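Local coordinates for SnoaL-like domain-containing protein (Kribbella flavida, PDB 4LMI), which is of unknown function, but belongs to the SnoaL-like family of the NTF2 clan and is a putative ketosteroid isomerase, at residues Ala52-Leu55 against Arg56-Glu60; Met4-Thr7 against Glu8-Ala12. All coordinates share one frame; numbering follows the deposited sequence.

Contact 1: Ala52-Leu55 against Arg56-Glu60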
ATOM      1  N   ALA B  52       2.049  23.685  -7.441  1.00 24.62           N
ATOM      2  CA  ALA B  52       3.308  24.437  -7.398  1.00 28.45           C
ATOM      3  C   ALA B  52       4.244  23.907  -6.303  1.00 28.20           C
ATOM      4  O   ALA B  52       5.400  23.573  -6.575  1.00 28.36           O
ATOM      5  CB  ALA B  52       3.048  25.928  -7.222  1.00 27.42           C
ATOM      6  N   ASP B  53       3.740  23.815  -5.075  1.00 28.43           N
ATOM      7  CA  ASP B  53       4.553  23.324  -3.958  1.00 28.97           C
ATOM      8  C   ASP B  53       4.951  21.862  -4.113  1.00 26.06           C
ATOM      9  O   ASP B  53       6.078  21.490  -3.790  1.00 26.82           O
ATOM     10  CB  ASP B  53       3.851  23.544  -2.617  1.00 29.06           C
ATOM     11  CG  ASP B  53       3.852  25.000  -2.186  1.00 34.76           C
ATOM     12  OD1 ASP B  53       4.493  25.834  -2.857  1.00 35.04           O
ATOM     13  OD2 ASP B  53       3.202  25.313  -1.170  1.00 41.50           O
ATOM     14  N   TYR B  54       4.033  21.041  -4.621  1.00 25.68           N
ATOM     15  CA  TYR B  54       4.318  19.621  -4.792  1.00 24.28           C
ATOM     16  C   TYR B  54       5.406  19.409  -5.844  1.00 25.05           C
ATOM     17  O   TYR B  54       6.313  18.599  -5.642  1.00 25.14           O
ATOM     18  CB  TYR B  54       3.049  18.814  -5.096  1.00 22.72           C
ATOM     19  CG  TYR B  54       3.296  17.317  -5.152  1.00 23.95           C
ATOM     20  CD1 TYR B  54       3.945  16.655  -4.105  1.00 22.41           C
ATOM     21  CD2 TYR B  54       2.883  16.565  -6.249  1.00 24.74           C
ATOM     22  CE1 TYR B  54       4.185  15.288  -4.159  1.00 23.86           C
ATOM     23  CE2 TYR B  54       3.104  15.198  -6.307  1.00 24.25           C
ATOM     24  CZ  TYR B  54       3.753  14.564  -5.262  1.00 25.72           C
ATOM     25  OH  TYR B  54       3.975  13.208  -5.331  1.00 25.93           O
ATOM     26  N   LEU B  55       5.340  20.174  -6.934  1.00 25.62           N
ATOM     27  CA  LEU B  55       6.360  20.105  -7.980  1.00 26.75           C
ATOM     28  C   LEU B  55       7.731  20.482  -7.415  1.00 27.31           C
ATOM     29  O   LEU B  55       8.710  19.769  -7.630  1.00 28.47           O
ATOM     30  CB  LEU B  55       5.992  20.992  -9.180  1.00 27.16           C
ATOM     31  CG  LEU B  55       6.962  20.994 -10.371  1.00 31.80           C
ATOM     32  CD1 LEU B  55       7.159  19.599 -10.962  1.00 29.39           C
ATOM     33  CD2 LEU B  55       6.508  21.979 -11.442  1.00 34.84           C
ATOM     34  N   ARG B  56       7.783  21.587  -6.677  1.00 29.19           N
ATOM     35  CA  ARG B  56       9.016  22.042  -6.023  1.00 31.88           C
ATOM     36  C   ARG B  56       9.620  20.984  -5.098  1.00 32.67           C
ATOM     37  O   ARG B  56      10.829  20.759  -5.127  1.00 35.12           O
ATOM     38  CB  ARG B  56       8.777  23.337  -5.242  1.00 36.33           C
ATOM     39  CG  ARG B  56       8.570  24.568  -6.107  1.00 40.99           C
ATOM     40  CD  ARG B  56       8.779  25.845  -5.307  1.00 47.97           C
ATOM     41  NE  ARG B  56      10.200  26.148  -5.129  1.00 59.43           N
ATOM     42  CZ  ARG B  56      10.678  27.105  -4.334  1.00 61.72           C
ATOM     43  NH1 ARG B  56       9.856  27.866  -3.620  1.00 72.53           N
ATOM     44  NH2 ARG B  56      11.988  27.297  -4.249  1.00 58.16           N
ATOM     45  N   PHE B  57       8.773  20.341  -4.289  1.00 31.80           N
ATOM     46  CA  PHE B  57       9.191  19.272  -3.374  1.00 30.86           C
ATOM     47  C   PHE B  57       9.931  18.168  -4.123  1.00 31.44           C
ATOM     48  O   PHE B  57      10.998  17.724  -3.692  1.00 32.46           O
ATOM     49  CB  PHE B  57       7.969  18.716  -2.617  1.00 28.05           C
ATOM     50  CG  PHE B  57       8.191  17.375  -1.962  1.00 29.87           C
ATOM     51  CD1 PHE B  57       8.930  17.265  -0.789  1.00 31.24           C
ATOM     52  CD2 PHE B  57       7.619  16.223  -2.498  1.00 30.32           C
ATOM     53  CE1 PHE B  57       9.118  16.032  -0.180  1.00 34.54           C
ATOM     54  CE2 PHE B  57       7.801  14.986  -1.890  1.00 34.96           C
ATOM     55  CZ  PHE B  57       8.556  14.891  -0.731  1.00 36.66           C
ATOM     56  N   ASN B  58       9.366  17.743  -5.251  1.00 29.05           N
ATOM     57  CA  ASN B  58       9.997  16.732  -6.088  1.00 30.36           C
ATOM     58  C   ASN B  58      11.294  17.207  -6.751  1.00 30.08           C
ATOM     59  O   ASN B  58      12.268  16.455  -6.826  1.00 28.44           O
ATOM     60  CB  ASN B  58       9.001  16.211  -7.126  1.00 28.94           C
ATOM     61  CG  ASN B  58       7.934  15.336  -6.502  1.00 27.78           C
ATOM     62  OD1 ASN B  58       8.199  14.193  -6.122  1.00 28.72           O
ATOM     63  ND2 ASN B  58       6.725  15.872  -6.376  1.00 27.77           N
ATOM     64  N   GLN B  59      11.301  18.457  -7.211  1.00 28.51           N
ATOM     65  CA  GLN B  59      12.474  19.043  -7.866  1.00 31.41           C
ATOM     66  C   GLN B  59      13.629  19.326  -6.896  1.00 34.48           C
ATOM     67  O   GLN B  59      14.803  19.197  -7.260  1.00 37.14           O
ATOM     68  CB  GLN B  59      12.084  20.317  -8.617  1.00 27.18           C
ATOM     69  CG  GLN B  59      11.233  20.070  -9.858  1.00 28.22           C
ATOM     70  CD  GLN B  59      10.708  21.353 -10.477  1.00 27.35           C
ATOM     71  OE1 GLN B  59      10.441  22.329  -9.778  1.00 30.48           O
ATOM     72  NE2 GLN B  59      10.552  21.353 -11.793  1.00 27.67           N
ATOM     73  N   GLU B  60      13.291  19.702  -5.664  1.00 34.11           N
ATOM     74  CA  GLU B  60      14.295  20.022  -4.647  1.00 36.54           C
ATOM     75  C   GLU B  60      14.846  18.793  -3.921  1.00 38.62           C
ATOM     76  O   GLU B  60      15.749  18.920  -3.092  1.00 41.80           O
ATOM     77  CB  GLU B  60      13.730  21.005  -3.622  1.00 39.84           C
ATOM     78  CG  GLU B  60      13.532  22.416  -4.153  1.00 41.32           C
ATOM     79  CD  GLU B  60      12.929  23.350  -3.123  1.00 46.57           C
ATOM     80  OE1 GLU B  60      12.949  23.018  -1.916  1.00 52.88           O
ATOM     81  OE2 GLU B  60      12.436  24.423  -3.520  1.00 49.56           O
TER
HETATM   82  O   HOH W   1       6.529  12.756  -4.568  1.00 30.19           O

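Contact 2: Met4-Thr7 against Glu8-Ala12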
HETATM    1  N   MSE B   4     -13.479   4.504 -23.045  1.00 41.68           N
HETATM    2  CA  MSE B   4     -12.589   4.075 -21.981  1.00 40.94           C
HETATM    3  C   MSE B   4     -13.275   4.237 -20.631  1.00 40.71           C
HETATM    4  O   MSE B   4     -13.814   5.303 -20.315  1.00 42.10           O
HETATM    5  CB  MSE B   4     -11.297   4.884 -22.008  1.00 46.18           C
HETATM    6  CG  MSE B   4     -10.163   4.253 -21.218  1.00 50.22           C
HETATM    7 SE   MSE B   4      -8.452   5.096 -21.603  1.00 80.44          SE
HETATM    8  CE  MSE B   4      -8.442   4.911 -23.545  1.00 59.51           C
ATOM      9  N   THR B   5     -13.250   3.172 -19.840  1.00 34.25           N
ATOM     10  CA  THR B   5     -13.764   3.219 -18.482  1.00 30.58           C
ATOM     11  C   THR B   5     -12.887   4.141 -17.631  1.00 28.82           C
ATOM     12  O   THR B   5     -11.707   4.386 -17.963  1.00 29.08           O
ATOM     13  CB  THR B   5     -13.774   1.817 -17.842  1.00 31.80           C
ATOM     14  OG1 THR B   5     -12.430   1.334 -17.736  1.00 30.46           O
ATOM     15  CG2 THR B   5     -14.606   0.833 -18.677  1.00 31.95           C
ATOM     16  N   ASP B   6     -13.489   4.654 -16.560  0.50 25.34           N
ATOM     17  CA  ASP B   6     -12.802   5.386 -15.501  0.50 25.75           C
ATOM     18  C   ASP B   6     -11.542   4.630 -15.076  0.50 25.47           C
ATOM     19  O   ASP B   6     -10.451   5.200 -14.995  0.50 23.45           O
ATOM     20  CB  ASP B   6     -13.754   5.528 -14.308  0.50 25.74           C
ATOM     21  CG  ASP B   6     -13.329   6.611 -13.341  0.50 26.22           C
ATOM     22  OD1 ASP B   6     -12.511   7.462 -13.735  0.50 26.80           O
ATOM     23  OD2 ASP B   6     -13.829   6.619 -12.194  0.50 24.50           O
ATOM     24  N   THR B   7     -11.715   3.334 -14.834  1.00 24.97           N
ATOM     25  CA  THR B   7     -10.651   2.430 -14.376  1.00 23.55           C
ATOM     26  C   THR B   7      -9.459   2.422 -15.331  1.00 24.15           C
ATOM     27  O   THR B   7      -8.313   2.583 -14.897  1.00 23.40           O
ATOM     28  CB  THR B   7     -11.182   0.999 -14.153  1.00 23.16           C
ATOM     29  OG1 THR B   7     -12.214   1.038 -13.159  1.00 23.99           O
ATOM     30  CG2 THR B   7     -10.055   0.043 -13.687  1.00 23.15           C
ATOM     31  N   GLU B   8      -9.716   2.270 -16.628  1.00 24.10           N
ATOM     32  CA  GLU B   8      -8.602   2.221 -17.575  1.00 25.76           C
ATOM     33  C   GLU B   8      -7.908   3.579 -17.739  1.00 25.36           C
ATOM     34  O   GLU B   8      -6.685   3.642 -17.917  1.00 26.51           O
ATOM     35  CB  GLU B   8      -9.009   1.574 -18.907  1.00 28.65           C
ATOM     36  CG  GLU B   8      -9.405   0.098 -18.772  1.00 31.16           C
ATOM     37  CD  GLU B   8      -8.434  -0.729 -17.928  1.00 33.49           C
ATOM     38  OE1 GLU B   8      -7.216  -0.707 -18.207  1.00 32.39           O
ATOM     39  OE2 GLU B   8      -8.892  -1.412 -16.980  1.00 35.05           O
ATOM     40  N   GLN B   9      -8.682   4.662 -17.628  1.00 23.86           N
ATOM     41  CA  GLN B   9      -8.120   6.014 -17.622  1.00 24.73           C
ATOM     42  C   GLN B   9      -7.168   6.201 -16.440  1.00 23.65           C
ATOM     43  O   GLN B   9      -6.045   6.692 -16.598  1.00 25.69           O
ATOM     44  CB  GLN B   9      -9.240   7.057 -17.590  1.00 30.82           C
ATOM     45  CG  GLN B   9      -8.754   8.499 -17.576  1.00 38.91           C
ATOM     46  CD  GLN B   9      -9.816   9.489 -18.017  1.00 51.22           C
ATOM     47  OE1 GLN B   9     -10.972   9.123 -18.248  1.00 60.51           O
ATOM     48  NE2 GLN B   9      -9.424  10.752 -18.145  1.00 49.51           N
ATOM     49  N   THR B  10      -7.616   5.784 -15.262  1.00 19.59           N
ATOM     50  CA  THR B  10      -6.795   5.828 -14.052  1.00 19.45           C
ATOM     51  C   THR B  10      -5.532   4.983 -14.193  1.00 21.90           C
ATOM     52  O   THR B  10      -4.438   5.423 -13.805  1.00 22.93           O
ATOM     53  CB  THR B  10      -7.624   5.365 -12.843  1.00 20.53           C
ATOM     54  OG1 THR B  10      -8.664   6.323 -12.622  1.00 22.28           O
ATOM     55  CG2 THR B  10      -6.768   5.243 -11.577  1.00 19.72           C
ATOM     56  N   ARG B  11      -5.674   3.780 -14.752  1.00 20.32           N
ATOM     57  CA  ARG B  11      -4.513   2.913 -14.968  1.00 21.25           C
ATOM     58  C   ARG B  11      -3.437   3.611 -15.810  1.00 22.71           C
ATOM     59  O   ARG B  11      -2.263   3.637 -15.429  1.00 24.13           O
ATOM     60  CB  ARG B  11      -4.913   1.584 -15.618  1.00 23.05           C
ATOM     61  CG  ARG B  11      -3.819   0.521 -15.540  1.00 23.02           C
ATOM     62  CD  ARG B  11      -4.159  -0.750 -16.315  1.00 25.23           C
ATOM     63  NE  ARG B  11      -5.505  -1.238 -16.011  1.00 24.25           N
ATOM     64  CZ  ARG B  11      -5.833  -1.926 -14.920  1.00 24.64           C
ATOM     65  NH1 ARG B  11      -4.907  -2.233 -14.018  1.00 24.68           N
ATOM     66  NH2 ARG B  11      -7.094  -2.312 -14.729  1.00 25.91           N
ATOM     67  N   ALA B  12      -3.847   4.179 -16.943  1.00 23.36           N
ATOM     68  CA  ALA B  12      -2.933   4.883 -17.842  1.00 24.16           C
ATOM     69  C   ALA B  12      -2.303   6.084 -17.141  1.00 24.81           C
ATOM     70  O   ALA B  12      -1.099   6.338 -17.292  1.00 24.43           O
ATOM     71  CB  ALA B  12      -3.657   5.319 -19.115  1.00 27.20           C
TER
HETATM   72  O   HOH W   2     -12.280  -1.170 -16.949  1.00 42.99           O
HETATM   73  O   HOH W   3      -9.898   8.291 -14.097  1.00 26.53           O

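Contact 1: Ala52-Leu55 against Arg56-Glu60
Asn58 points ND2 at the face of the Tyr54 ring, one turn earlier in helix 51-59, and bonds to the same residue's backbone, an intrahelical i to i+4 side-chain-to-backbone contact. ND2 sits over the centre of the ring, 3.3 Å above its plane, and the ring and amide planes are 83° apart, so the amide stands upright on the ring. The ring lies there because Tyr54 CG is anti to the backbone N (chi1 -175°). From this position Asn58 ND2 also donates to Tyr54 O at 2.9 Å, a bent bond that arrives from above the carbonyl plane. Asn58 N makes the regular helical bond to the same oxygen from the opposite face, so two donors of one residue grip one carbonyl. At the far end of the amide, a water 2.7 Å from Asn58 OD1 donates to it and also lies 2.7 Å from Tyr54 OH, a bridge that, with the ND2 bond, would limit rotation of the amide. Phe57 comes in obliquely beside the tyrosine, its CD2 3.9 Å from Tyr54 CE1. Farther round the helix, Leu55 CG rests 3.8 Å from Gln59 CD. Tyr54 OH is also hydrogen-bonded to Tyr17, and Asn58 OD1 to a bound HEPES molecule. Around this short helix of the NTF2-like fold, Trp26 and Phe29 of helix 26-31 pack on Asn58, while Ile48 of strand 46-49 touches both Tyr54 and Phe57.

Contact 2: Met4-Thr7 against Glu8-Ala12
Thr5 OG1 is gripped by a backbone amide and a water: Glu8 N donates to it at 3.1 Å, and the water lies 2.6 Å from Thr5 OG1. This is the N-cap of helix 6-22, with the threonine hydroxyl taking up an amide of the first turn. A chi1 of 63° places OG1 between the threonine's own N and carbonyl carbon, where it faces the start of the helix. The Glu8 side chain runs alongside that of Thr5 and points the same way, bringing CG to 3.4 Å from Thr5 OG1. Selenomethionine Met4, just before the cap, crosses Glu8 at about a right angle and rests its CG 3.7 Å from Glu8 CB. Bent at chi2 (-46°), Glu8 turns its carboxylate toward Arg11, which holds it side-on through NE and NH2. Thr7 CG2 packs 3.8 Å from Glu8 OE2. With an alanine in place of Glu8, NE and NH2 of Arg11 would probably lose the carboxylate they share, and the guanidinium would be freer to turn. Arg11 NH1 also forms a salt bridge with Asp75 of the second subunit. The hydroxyls of Thr7 and Thr10 bond to the backbone of Gly76, tying the start of the helix to the residue that follows strand 65-75. In the side-on pair, Arg11 NE donates to Glu8 OE1 at 2.8 Å and Arg11 NH2 to Glu8 OE2 at 3.0 Å; each oxygen is met on its syn side and lies in or close to the guanidinium plane.

Contact 2 precedes contact 1 along the chain, and the two do not touch: their centres are 26 Å apart and their nearest atoms about 14 Å. Helix 6-22 nevertheless joins them, since contact 2 forms its first turns while Tyr17, farther along it, bonds to the tyrosine of contact 1. The HEPES molecule, probably from the crystallisation liquor, lies about 3 Å from the side chain of Asn58, which puts contact 1 at a site that may mark a pocket; contact 2 lies at the surface. Both reach the second subunit, contact 1 by packing of Asp53 and Arg56 on its Leu125, contact 2 through a salt bridge.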